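Local coordinates for protein acyl-coenzyme A oxidase (Caenorhabditis elegans, PDB 5K3J) that catalyses the FAD-dependent first desaturation step of peroxisomal beta-oxidation on the side chains of ascaroside pheromones, shortening those with a five-carbon omega chain, at residues 147-152 against 156-161; 201-206 against 211-216; 391-396 against 427-432. All coordinates share one frame; numbering follows the deposited sequence.

Contact 1: residues 147-152 against 156-161; sequences YAQTEL and SNLRNL. With FAD (flavin-adenine dinucleotide), chain C.
The Q149 carboxamide lies against both methyls of L158, and the E151 carboxylate runs against the backbone and CB of L161; the Y147 ring has the flavin atom N3 at its edge, in plane. NE2 of Q149 is 3.6 Å from CD2 of L158, the two side chains crossing at about a right angle. The Q149 chain gets there fully extended, with CG anti to the backbone N (chi1 -177°). OE1 of E151 comes within 3.5 Å of CA of L161; beyond the segments, its carboxylate is held by T163, by the backbone N of E162 and by a salt bridge to K185.

The pyrimidine rim of the isoalloxazine is read mainly by backbone. FAD N3 donates to O of Y147 at 2.7 Å, while FAD O2 accepts from N of Q149 at 2.9 Å and from N of T150 at the same length, the latter the straighter (166°). OG1 of T150 adds a bond to FAD N1 at 2.9 Å. Farther along, OG of S156 donates to the phosphate oxygen O1A at 2.7 Å, and an Asx turn at N157, whose OD1 accepts from N of R159, shapes the next bend. Q338 and G409 of the second subunit bind the same FAD, which is thus shared across the dimer. With two N-H groups on O2 and a hydroxyl on N1, this edge would probably favour negative charge on the N1-C2=O2 part of the reduced flavin.

Contact 2: residues 201-206 against 211-216; sequences VAELII and YGPHFF
An antiparallel beta hairpin, strands 197-205 and 210-219, joins the segments, with A202 and H214 as its hydrogen-bonded pair: N of A202 gives to O of H214 at 3.1 Å and N of H214 returns to O of A202 at 2.9 Å. Nearer the turn L204 faces two residues, Y211 and G212, in a beta bulge: its O accepts from N of Y211 and its N gives to O of G212. That last oxygen also takes ND1 of H214 at 3.0 Å, from the opposite face of its carbonyl plane, which helps hold the imidazole in place. With its CG anti to the backbone N (chi1 178°), L204 sets CD2 over the centre of the H214 ring, a CH-pi contact at 3.8 Å from CD2 to the centroid. G212 has a positive phi of 91°, where a side chain would jam against the preceding carbonyl. On the sheet face of V201, E203 and P213, CG2 of V201 meets CE1 of F215 at 3.6 Å. Strand 197-205 pairs in parallel with strands 147-148 and 164-168, while F216 sets its ring edge-to-face with F174 on strand 173-177 and H214 NE2 bonds to the hydroxyl of Y276.

Contact 3: residues 391-396 against 427-432; sequences VVAHET and GGCTYA. Unlike the reference sequence in segment 427-432: A432 (reference Glu). With ATP (adenosine-5'-triphosphate), chain D.
G428 and C429, in the 3-10 turn that follows helix 418-426, pack on A393 of helix 379-405, a helix-to-turn contact within the C-alpha1 domain. The turn opens at G427, whose carbonyl O accepts from N of T430 at 2.8 Å and from N of Y431 at 2.9 Å, tying the loop back on itself. G428 follows, with its C 3.8 Å from CB of A393; as a glycine it lets the backbone come close to that methyl. Its CA lies over one face of the Y431 ring, offset toward the rim, and its O takes the ammonium of K389 from the same helix as A393. C429 adds its SG, 3.5 Å from O and 3.7 Å from CB of A393, placed there by a chi1 of -69° that sets it beside its own backbone N. Beyond it T430 touches FAD and packs on G409 of the second subunit. Y431 bonds the ascaroside-CoA through its hydroxyl, and A432 does so through its backbone N. A432 stands where the natural sequence has a glutamate, the predicted proton acceptor, so this structure lacks that carboxylate.

H394, the next residue of the helix after A393, serves a different ligand. With its CG anti to the backbone N (chi1 171°), it spreads its imidazole over the adenine of ATP, C5 lying above the ring centre. A serine in place of H394 would probably leave that side of the adenine without its flat cover and the base freer to shift. R528 and Y573 hold ATP by hydrogen bonds, as do Q402 and H340 of the second subunit. Beside the ring, the CB methylene of H394 is 3.4 Å from C6 of ATP.

In the fold
Contacts 1 and 2 meet in one mixed sheet, where strands 147-148 and 197-205 are neighbours: A148 O lies 3.0 Å from V201 N, a probable hydrogen bond, and Y147 packs on F215. Contact 1 is buried and works through ligand bonds at the flavin; contact 2, only partly buried and about 28 Å from the chain centre, relies on strand pairing and apolar side chains. Contact 3 sets a helix against a 3-10 turn, buried about 6 Å from that centre, and joins its segments through a small van der Waals contact of an alanine and a cysteine sulfur. Its centre is about 19 Å from that of contact 1, yet both touch the second subunit, whereas no other protein chain reaches contact 2.

Contact 1: residues 147-152 against 156-161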
loop_
_atom_site.group_PDB
_atom_site.type_symbol
_atom_site.label_atom_id
_atom_site.label_comp_id
_atom_site.label_asym_id
_atom_site.label_seq_id
_atom_site.Cartn_x
_atom_site.Cartn_y
_atom_site.Cartn_z
ATOM N N TYR A 147 7.428 -25.613 -1.306
ATOM C CA TYR A 147 7.227 -25.587 -2.753
ATOM C C TYR A 147 8.330 -24.747 -3.411
ATOM O O TYR A 147 8.237 -23.521 -3.458
ATOM C CB TYR A 147 5.834 -25.024 -3.062
ATOM C CG TYR A 147 5.367 -25.093 -4.504
ATOM C CD1 TYR A 147 4.727 -26.227 -4.999
ATOM C CD2 TYR A 147 5.525 -24.008 -5.360
ATOM C CE1 TYR A 147 4.284 -26.284 -6.309
ATOM C CE2 TYR A 147 5.085 -24.065 -6.673
ATOM C CZ TYR A 147 4.465 -25.201 -7.137
ATOM O OH TYR A 147 4.030 -25.245 -8.441
ATOM N N ALA A 148 9.374 -25.408 -3.906
ATOM C CA ALA A 148 10.547 -24.715 -4.436
ATOM C C ALA A 148 10.507 -24.601 -5.958
ATOM O O ALA A 148 11.066 -25.433 -6.670
ATOM C CB ALA A 148 11.817 -25.420 -3.991
ATOM N N GLN A 149 9.849 -23.558 -6.452
ATOM C CA GLN A 149 9.641 -23.388 -7.886
ATOM C C GLN A 149 10.379 -22.171 -8.435
ATOM O O GLN A 149 11.268 -22.300 -9.282
ATOM C CB GLN A 149 8.146 -23.272 -8.188
ATOM C CG GLN A 149 7.796 -23.168 -9.663
ATOM C CD GLN A 149 6.304 -23.279 -9.913
ATOM O OE1 GLN A 149 5.763 -24.379 -10.020
ATOM N NE2 GLN A 149 5.632 -22.141 -10.007
ATOM N N THR A 150 9.995 -20.991 -7.954
ATOM C CA THR A 150 10.558 -19.734 -8.433
ATOM C C THR A 150 12.070 -19.682 -8.274
ATOM O O THR A 150 12.610 -20.056 -7.233
ATOM C CB THR A 150 9.933 -18.529 -7.696
ATOM O OG1 THR A 150 8.512 -18.548 -7.873
ATOM C CG2 THR A 150 10.488 -17.204 -8.228
ATOM N N GLU A 151 12.743 -19.232 -9.326
ATOM C CA GLU A 151 14.174 -18.999 -9.276
ATOM C C GLU A 151 14.480 -17.502 -9.206
ATOM O O GLU A 151 13.584 -16.672 -9.376
ATOM C CB GLU A 151 14.857 -19.638 -10.482
ATOM C CG GLU A 151 14.753 -21.162 -10.479
ATOM C CD GLU A 151 15.169 -21.789 -11.796
ATOM O OE1 GLU A 151 15.263 -21.049 -12.798
ATOM O OE2 GLU A 151 15.402 -23.018 -11.829
ATOM N N LEU A 152 15.741 -17.162 -8.940
ATOM C CA LEU A 152 16.175 -15.766 -8.862
ATOM C C LEU A 152 15.891 -15.022 -10.166
ATOM O O LEU A 152 15.652 -13.813 -10.166
ATOM C CB LEU A 152 17.666 -15.695 -8.521
ATOM C CG LEU A 152 18.355 -14.334 -8.604
ATOM C CD1 LEU A 152 17.704 -13.357 -7.642
ATOM C CD2 LEU A 152 19.835 -14.478 -8.308
ATOM N N SER A 156 7.440 -16.053 -13.241
ATOM C CA SER A 156 6.245 -16.094 -14.082
ATOM C C SER A 156 6.361 -17.146 -15.186
ATOM O O SER A 156 5.443 -17.937 -15.401
ATOM C CB SER A 156 5.977 -14.715 -14.700
ATOM O OG SER A 156 5.780 -13.722 -13.703
ATOM N N ASN A 157 7.496 -17.152 -15.877
ATOM C CA ASN A 157 7.712 -18.051 -17.008
ATOM C C ASN A 157 8.351 -19.381 -16.606
ATOM O O ASN A 157 9.566 -19.467 -16.427
ATOM C CB ASN A 157 8.577 -17.355 -18.059
ATOM C CG ASN A 157 8.837 -18.220 -19.272
ATOM O OD1 ASN A 157 8.072 -19.134 -19.574
ATOM N ND2 ASN A 157 9.926 -17.934 -19.977
ATOM N N LEU A 158 7.525 -20.415 -16.485
ATOM C CA LEU A 158 7.990 -21.730 -16.056
ATOM C C LEU A 158 8.588 -22.540 -17.201
ATOM O O LEU A 158 9.104 -23.640 -16.989
ATOM C CB LEU A 158 6.840 -22.514 -15.415
ATOM C CG LEU A 158 6.227 -21.902 -14.149
ATOM C CD1 LEU A 158 5.191 -22.840 -13.565
ATOM C CD2 LEU A 158 7.310 -21.580 -13.126
ATOM N N ARG A 159 8.505 -22.003 -18.415
ATOM C CA ARG A 159 9.019 -22.705 -19.586
ATOM C C ARG A 159 10.525 -22.606 -19.716
ATOM O O ARG A 159 11.126 -23.312 -20.506
ATOM C CB ARG A 159 8.340 -22.175 -20.870
ATOM C CG ARG A 159 6.862 -22.442 -20.970
ATOM C CD ARG A 159 6.511 -23.888 -20.628
ATOM N NE ARG A 159 7.252 -24.854 -21.428
ATOM C CZ ARG A 159 6.996 -26.157 -21.438
ATOM N NH1 ARG A 159 6.008 -26.651 -20.696
ATOM N NH2 ARG A 159 7.720 -26.965 -22.199
ATOM N N ASN A 160 11.124 -21.704 -18.955
ATOM C CA ASN A 160 12.554 -21.467 -19.091
ATOM C C ASN A 160 13.299 -21.405 -17.771
ATOM O O ASN A 160 14.218 -20.607 -17.617
ATOM C CB ASN A 160 12.818 -20.171 -19.882
ATOM C CG ASN A 160 12.301 -20.239 -21.304
ATOM O OD1 ASN A 160 11.094 -20.157 -21.540
ATOM N ND2 ASN A 160 13.209 -20.375 -22.260
ATOM N N LEU A 161 12.894 -22.241 -16.822
ATOM C CA LEU A 161 13.644 -22.401 -15.579
ATOM C C LEU A 161 15.004 -23.016 -15.895
ATOM O O LEU A 161 15.118 -23.841 -16.800
ATOM C CB LEU A 161 12.888 -23.279 -14.576
ATOM C CG LEU A 161 11.430 -22.926 -14.265
ATOM C CD1 LEU A 161 10.845 -23.938 -13.276
ATOM C CD2 LEU A 161 11.281 -21.497 -13.748
HETATM P PA FAD C . 8.081 -11.041 -12.819
HETATM O O1A FAD C . 7.697 -11.905 -14.034
HETATM O O2A FAD C . 9.576 -10.879 -12.747
HETATM O O5B FAD C . 7.409 -9.574 -12.922
HETATM C C5B FAD C . 8.193 -8.477 -13.422
HETATM C C4B FAD C . 7.267 -7.524 -14.244
HETATM O O4B FAD C . 7.212 -7.938 -15.485
HETATM C C3B FAD C . 5.825 -7.603 -13.718
HETATM O O3B FAD C . 5.230 -6.408 -13.837
HETATM C C2B FAD C . 5.149 -8.637 -14.662
HETATM O O2B FAD C . 3.673 -8.407 -14.715
HETATM C C1B FAD C . 5.691 -8.378 -15.795
HETATM N N9A FAD C . 5.679 -9.529 -16.653
HETATM C C8A FAD C . 6.372 -10.674 -16.515
HETATM N N7A FAD C . 6.052 -11.482 -17.553
HETATM C C5A FAD C . 5.150 -10.827 -18.340
HETATM C C6A FAD C . 4.496 -11.186 -19.517
HETATM N N6A FAD C . 4.495 -12.338 -20.355
HETATM N N1A FAD C . 3.643 -10.334 -20.091
HETATM C C2A FAD C . 3.411 -9.112 -19.525
HETATM N N3A FAD C . 4.047 -8.757 -18.377
HETATM C C4A FAD C . 4.919 -9.627 -17.791
HETATM N N1 FAD C . 7.758 -19.046 -5.168
HETATM C C2 FAD C . 7.820 -20.478 -4.874
HETATM O O2 FAD C . 8.215 -21.262 -5.714
HETATM N N3 FAD C . 7.407 -20.988 -3.567
HETATM C C4 FAD C . 6.942 -20.090 -2.582
HETATM O O4 FAD C . 6.593 -20.524 -1.462
HETATM C C4X FAD C . 6.880 -18.626 -2.876
HETATM N N5 FAD C . 6.410 -17.704 -1.866
HETATM C C5X FAD C . 6.343 -16.275 -2.150
HETATM C C6 FAD C . 5.882 -15.385 -1.164
HETATM C C7 FAD C . 5.817 -14.003 -1.430
HETATM C C7M FAD C . 5.288 -13.258 -0.199
HETATM C C8 FAD C . 6.208 -13.504 -2.675
HETATM C C8M FAD C . 6.173 -12.034 -3.049
HETATM C C9 FAD C . 6.673 -14.390 -3.669
HETATM C C9A FAD C . 6.741 -15.776 -3.414
HETATM N N10 FAD C . 7.225 -16.711 -4.458
HETATM C C10 FAD C . 7.289 -18.123 -4.172
HETATM C "C1'" FAD C . 7.649 -16.209 -5.792
HETATM C "C2'" FAD C . 6.411 -15.877 -6.638
HETATM O "O2'" FAD C . 5.800 -17.050 -7.051
HETATM C "C3'" FAD C . 6.806 -15.076 -7.848
HETATM O "O3'" FAD C . 7.509 -13.940 -7.428
HETATM C "C4'" FAD C . 5.566 -14.645 -8.586
HETATM O "O4'" FAD C . 5.016 -15.761 -9.253
HETATM C "C5'" FAD C . 5.915 -13.559 -9.587
HETATM O "O5'" FAD C . 6.927 -14.041 -10.477
HETATM P P FAD C . 8.143 -13.059 -10.829
HETATM O O1P FAD C . 8.877 -12.724 -9.524
HETATM O O2P FAD C . 9.073 -13.708 -11.805
HETATM O O3P FAD C . 7.553 -11.737 -11.474
#

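Contact 2: residues 201-206 against 211-216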
loop_
_atom_site.group_PDB
_atom_site.type_symbol
_atom_site.label_atom_id
_atom_site.label_comp_id
_atom_site.label_asym_id
_atom_site.label_seq_id
_atom_site.Cartn_x
_atom_site.Cartn_y
_atom_site.Cartn_z
ATOM N N VAL A 201 11.057 -27.912 -8.344
ATOM C CA VAL A 201 10.616 -27.902 -9.732
ATOM C C VAL A 201 11.805 -27.721 -10.666
ATOM O O VAL A 201 12.536 -26.733 -10.574
ATOM C CB VAL A 201 9.594 -26.782 -9.994
ATOM C CG1 VAL A 201 9.160 -26.794 -11.450
ATOM C CG2 VAL A 201 8.394 -26.926 -9.063
ATOM N N ALA A 202 11.997 -28.678 -11.567
ATOM C CA ALA A 202 13.144 -28.638 -12.468
ATOM C C ALA A 202 12.787 -29.097 -13.874
ATOM O O ALA A 202 11.848 -29.862 -14.071
ATOM C CB ALA A 202 14.278 -29.485 -11.917
ATOM N N GLU A 203 13.545 -28.620 -14.853
ATOM C CA GLU A 203 13.359 -29.026 -16.237
ATOM C C GLU A 203 13.825 -30.467 -16.433
ATOM O O GLU A 203 14.961 -30.809 -16.109
ATOM C CB GLU A 203 14.119 -28.083 -17.165
ATOM C CG GLU A 203 13.917 -28.359 -18.639
ATOM C CD GLU A 203 12.538 -27.950 -19.123
ATOM O OE1 GLU A 203 11.945 -27.025 -18.525
ATOM O OE2 GLU A 203 12.044 -28.556 -20.099
ATOM N N LEU A 204 12.943 -31.310 -16.963
ATOM C CA LEU A 204 13.239 -32.735 -17.101
ATOM C C LEU A 204 14.018 -33.031 -18.378
ATOM O O LEU A 204 13.588 -32.687 -19.479
ATOM C CB LEU A 204 11.948 -33.553 -17.073
ATOM C CG LEU A 204 12.113 -35.060 -17.263
ATOM C CD1 LEU A 204 13.140 -35.639 -16.296
ATOM C CD2 LEU A 204 10.771 -35.767 -17.115
ATOM N N ILE A 205 15.170 -33.676 -18.218
ATOM C CA ILE A 205 16.044 -34.001 -19.342
ATOM C C ILE A 205 16.339 -35.498 -19.422
ATOM O O ILE A 205 16.863 -36.088 -18.478
ATOM C CB ILE A 205 17.377 -33.236 -19.247
ATOM C CG1 ILE A 205 17.131 -31.725 -19.197
ATOM C CG2 ILE A 205 18.281 -33.595 -20.415
ATOM C CD1 ILE A 205 18.393 -30.904 -18.993
ATOM N N ILE A 206 16.008 -36.106 -20.557
ATOM C CA ILE A 206 16.246 -37.532 -20.768
ATOM C C ILE A 206 17.095 -37.738 -22.026
ATOM O O ILE A 206 16.585 -37.654 -23.147
ATOM C CB ILE A 206 14.908 -38.305 -20.866
ATOM C CG1 ILE A 206 14.235 -38.356 -19.491
ATOM C CG2 ILE A 206 15.116 -39.715 -21.400
ATOM C CD1 ILE A 206 12.765 -38.720 -19.534
ATOM N N TYR A 211 11.510 -32.146 -21.507
ATOM C CA TYR A 211 10.128 -32.525 -21.250
ATOM C C TYR A 211 9.339 -31.526 -20.413
ATOM O O TYR A 211 8.202 -31.796 -20.044
ATOM C CB TYR A 211 10.104 -33.910 -20.580
ATOM C CG TYR A 211 10.517 -35.020 -21.505
ATOM C CD1 TYR A 211 9.646 -35.486 -22.477
ATOM C CD2 TYR A 211 11.776 -35.594 -21.417
ATOM C CE1 TYR A 211 10.014 -36.505 -23.335
ATOM C CE2 TYR A 211 12.155 -36.616 -22.269
ATOM C CZ TYR A 211 11.272 -37.066 -23.226
ATOM O OH TYR A 211 11.648 -38.081 -24.075
ATOM N N GLY A 212 9.945 -30.388 -20.104
ATOM C CA GLY A 212 9.268 -29.380 -19.318
ATOM C C GLY A 212 9.511 -29.538 -17.828
ATOM O O GLY A 212 10.212 -30.454 -17.406
ATOM N N PRO A 213 8.931 -28.640 -17.019
ATOM C CA PRO A 213 9.124 -28.649 -15.563
ATOM C C PRO A 213 8.395 -29.803 -14.864
ATOM O O PRO A 213 7.245 -30.087 -15.201
ATOM C CB PRO A 213 8.548 -27.301 -15.136
ATOM C CG PRO A 213 7.531 -26.989 -16.182
ATOM C CD PRO A 213 8.107 -27.502 -17.460
ATOM N N HIS A 214 9.058 -30.454 -13.911
ATOM C CA HIS A 214 8.462 -31.558 -13.161
ATOM C C HIS A 214 8.765 -31.440 -11.667
ATOM O O HIS A 214 9.530 -30.572 -11.257
ATOM C CB HIS A 214 8.967 -32.899 -13.695
ATOM C CG HIS A 214 8.370 -33.290 -15.011
ATOM N ND1 HIS A 214 8.547 -32.549 -16.159
ATOM C CD2 HIS A 214 7.592 -34.343 -15.359
ATOM C CE1 HIS A 214 7.903 -33.128 -17.158
ATOM N NE2 HIS A 214 7.318 -34.220 -16.699
ATOM N N PHE A 215 8.165 -32.309 -10.857
ATOM C CA PHE A 215 8.343 -32.245 -9.408
ATOM C C PHE A 215 9.275 -33.338 -8.890
ATOM O O PHE A 215 9.093 -34.515 -9.187
ATOM C CB PHE A 215 6.991 -32.332 -8.701
ATOM C CG PHE A 215 6.153 -31.101 -8.854
ATOM C CD1 PHE A 215 6.327 -30.017 -8.009
ATOM C CD2 PHE A 215 5.191 -31.027 -9.847
ATOM C CE1 PHE A 215 5.554 -28.883 -8.154
ATOM C CE2 PHE A 215 4.419 -29.900 -9.997
ATOM C CZ PHE A 215 4.601 -28.821 -9.145
ATOM N N PHE A 216 10.273 -32.931 -8.113
ATOM C CA PHE A 216 11.228 -33.864 -7.528
ATOM C C PHE A 216 11.334 -33.636 -6.026
ATOM O O PHE A 216 11.654 -32.536 -5.576
ATOM C CB PHE A 216 12.612 -33.723 -8.176
ATOM C CG PHE A 216 12.606 -33.902 -9.660
ATOM C CD1 PHE A 216 12.244 -32.855 -10.487
ATOM C CD2 PHE A 216 12.977 -35.107 -10.227
ATOM C CE1 PHE A 216 12.237 -33.011 -11.844
ATOM C CE2 PHE A 216 12.974 -35.267 -11.591
ATOM C CZ PHE A 216 12.598 -34.221 -12.401
#

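Contact 3: residues 391-396 against 427-432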
loop_
_atom_site.group_PDB
_atom_site.type_symbol
_atom_site.label_atom_id
_atom_site.label_comp_id
_atom_site.label_asym_id
_atom_site.label_seq_id
_atom_site.Cartn_x
_atom_site.Cartn_y
_atom_site.Cartn_z
ATOM N N VAL A 391 -7.949 -9.476 -9.393
ATOM C CA VAL A 391 -8.893 -8.411 -9.063
ATOM C C VAL A 391 -9.138 -8.333 -7.560
ATOM O O VAL A 391 -9.141 -7.245 -6.979
ATOM C CB VAL A 391 -10.240 -8.604 -9.789
ATOM C CG1 VAL A 391 -11.306 -7.685 -9.206
ATOM C CG2 VAL A 391 -10.077 -8.350 -11.278
ATOM N N VAL A 392 -9.332 -9.491 -6.935
ATOM C CA VAL A 392 -9.614 -9.558 -5.508
ATOM C C VAL A 392 -8.456 -9.005 -4.682
ATOM O O VAL A 392 -8.661 -8.131 -3.846
ATOM C CB VAL A 392 -9.926 -11.002 -5.071
ATOM C CG1 VAL A 392 -9.731 -11.158 -3.590
ATOM C CG2 VAL A 392 -11.351 -11.380 -5.458
ATOM N N ALA A 393 -7.244 -9.496 -4.930
ATOM C CA ALA A 393 -6.068 -9.043 -4.186
ATOM C C ALA A 393 -5.812 -7.550 -4.387
ATOM O O ALA A 393 -5.395 -6.850 -3.459
ATOM C CB ALA A 393 -4.834 -9.842 -4.589
ATOM N N HIS A 394 -6.063 -7.074 -5.602
ATOM C CA HIS A 394 -5.858 -5.670 -5.939
ATOM C C HIS A 394 -6.861 -4.777 -5.219
ATOM O O HIS A 394 -6.488 -3.773 -4.616
ATOM C CB HIS A 394 -5.958 -5.470 -7.451
ATOM C CG HIS A 394 -5.968 -4.035 -7.877
ATOM N ND1 HIS A 394 -4.881 -3.204 -7.727
ATOM C CD2 HIS A 394 -6.939 -3.285 -8.453
ATOM C CE1 HIS A 394 -5.178 -2.003 -8.191
ATOM N NE2 HIS A 394 -6.421 -2.025 -8.636
ATOM N N GLU A 395 -8.133 -5.159 -5.279
ATOM C CA GLU A 395 -9.198 -4.395 -4.635
ATOM C C GLU A 395 -9.168 -4.556 -3.115
ATOM O O GLU A 395 -9.517 -3.631 -2.386
ATOM C CB GLU A 395 -10.570 -4.809 -5.182
ATOM C CG GLU A 395 -10.784 -4.463 -6.651
ATOM C CD GLU A 395 -12.145 -4.898 -7.165
ATOM O OE1 GLU A 395 -12.878 -5.566 -6.404
ATOM O OE2 GLU A 395 -12.481 -4.575 -8.325
ATOM N N THR A 396 -8.750 -5.729 -2.643
ATOM C CA THR A 396 -8.558 -5.940 -1.210
ATOM C C THR A 396 -7.452 -5.023 -0.707
ATOM O O THR A 396 -7.496 -4.540 0.425
ATOM C CB THR A 396 -8.200 -7.406 -0.885
ATOM O OG1 THR A 396 -9.255 -8.264 -1.334
ATOM C CG2 THR A 396 -8.006 -7.602 0.610
ATOM N N GLY A 427 0.877 -9.030 -0.917
ATOM C CA GLY A 427 1.744 -9.993 -1.571
ATOM C C GLY A 427 0.957 -10.875 -2.522
ATOM O O GLY A 427 1.502 -11.421 -3.482
ATOM N N GLY A 428 -0.341 -11.003 -2.252
ATOM C CA GLY A 428 -1.248 -11.765 -3.093
ATOM C C GLY A 428 -1.349 -11.237 -4.510
ATOM O O GLY A 428 -1.804 -11.937 -5.419
ATOM N N CYS A 429 -0.922 -9.994 -4.696
ATOM C CA CYS A 429 -0.860 -9.392 -6.016
ATOM C C CYS A 429 0.380 -9.854 -6.776
ATOM O O CYS A 429 0.578 -9.485 -7.935
ATOM C CB CYS A 429 -0.858 -7.869 -5.904
ATOM S SG CYS A 429 -2.407 -7.140 -5.325
ATOM N N THR A 430 1.216 -10.656 -6.123
ATOM C CA THR A 430 2.476 -11.079 -6.717
ATOM C C THR A 430 2.636 -12.596 -6.683
ATOM O O THR A 430 2.803 -13.223 -7.728
ATOM C CB THR A 430 3.679 -10.427 -6.007
ATOM O OG1 THR A 430 3.662 -9.011 -6.233
ATOM C CG2 THR A 430 4.982 -11.007 -6.536
ATOM N N TYR A 431 2.582 -13.188 -5.491
ATOM C CA TYR A 431 2.726 -14.637 -5.379
ATOM C C TYR A 431 1.539 -15.314 -6.051
ATOM O O TYR A 431 0.528 -14.665 -6.319
ATOM C CB TYR A 431 2.867 -15.089 -3.910
ATOM C CG TYR A 431 1.671 -14.850 -2.995
ATOM C CD1 TYR A 431 0.431 -15.434 -3.248
ATOM C CD2 TYR A 431 1.802 -14.086 -1.844
ATOM C CE1 TYR A 431 -0.648 -15.229 -2.408
ATOM C CE2 TYR A 431 0.726 -13.875 -0.995
ATOM C CZ TYR A 431 -0.495 -14.451 -1.280
ATOM O OH TYR A 431 -1.568 -14.246 -0.440
ATOM N N ALA A 432 1.664 -16.614 -6.300
ATOM C CA ALA A 432 0.625 -17.392 -6.972
ATOM C C ALA A 432 0.228 -16.761 -8.307
ATOM O O ALA A 432 -0.921 -16.859 -8.738
ATOM C CB ALA A 432 -0.596 -17.547 -6.070
HETATM P PG ATP D . -10.463 0.241 -15.757
HETATM O O1G ATP D . -10.877 -0.707 -16.857
HETATM O O2G ATP D . -9.783 1.497 -16.251
HETATM O O3G ATP D . -11.521 0.472 -14.704
HETATM P PB ATP D . -8.382 0.163 -13.881
HETATM O O1B ATP D . -8.662 -0.456 -12.530
HETATM O O2B ATP D . -8.488 1.660 -14.058
HETATM O O3B ATP D . -9.303 -0.569 -14.981
HETATM P PA ATP D . -6.182 0.436 -15.558
HETATM O O1A ATP D . -5.938 -0.556 -16.673
HETATM O O2A ATP D . -6.938 1.714 -15.838
HETATM O O3A ATP D . -6.924 -0.326 -14.351
HETATM O "O5'" ATP D . -4.771 0.817 -14.890
HETATM C "C5'" ATP D . -4.722 1.608 -13.702
HETATM C "C4'" ATP D . -3.608 1.038 -12.842
HETATM O "O4'" ATP D . -4.109 0.026 -11.961
HETATM C "C3'" ATP D . -2.558 0.400 -13.735
HETATM O "O3'" ATP D . -1.279 0.973 -13.457
HETATM C "C2'" ATP D . -2.571 -1.070 -13.375
HETATM O "O2'" ATP D . -1.249 -1.606 -13.299
HETATM C "C1'" ATP D . -3.265 -1.126 -12.022
HETATM N N9 ATP D . -4.071 -2.363 -11.864
HETATM C C8 ATP D . -5.287 -2.579 -12.394
HETATM N N7 ATP D . -5.762 -3.805 -12.063
HETATM C C5 ATP D . -4.834 -4.401 -11.295
HETATM C C6 ATP D . -4.696 -5.707 -10.608
HETATM N N6 ATP D . -5.672 -6.647 -10.674
HETATM N N1 ATP D . -3.560 -5.923 -9.908
HETATM C C2 ATP D . -2.583 -4.999 -9.834
HETATM N N3 ATP D . -2.640 -3.798 -10.433
HETATM C C4 ATP D . -3.722 -3.446 -11.165
#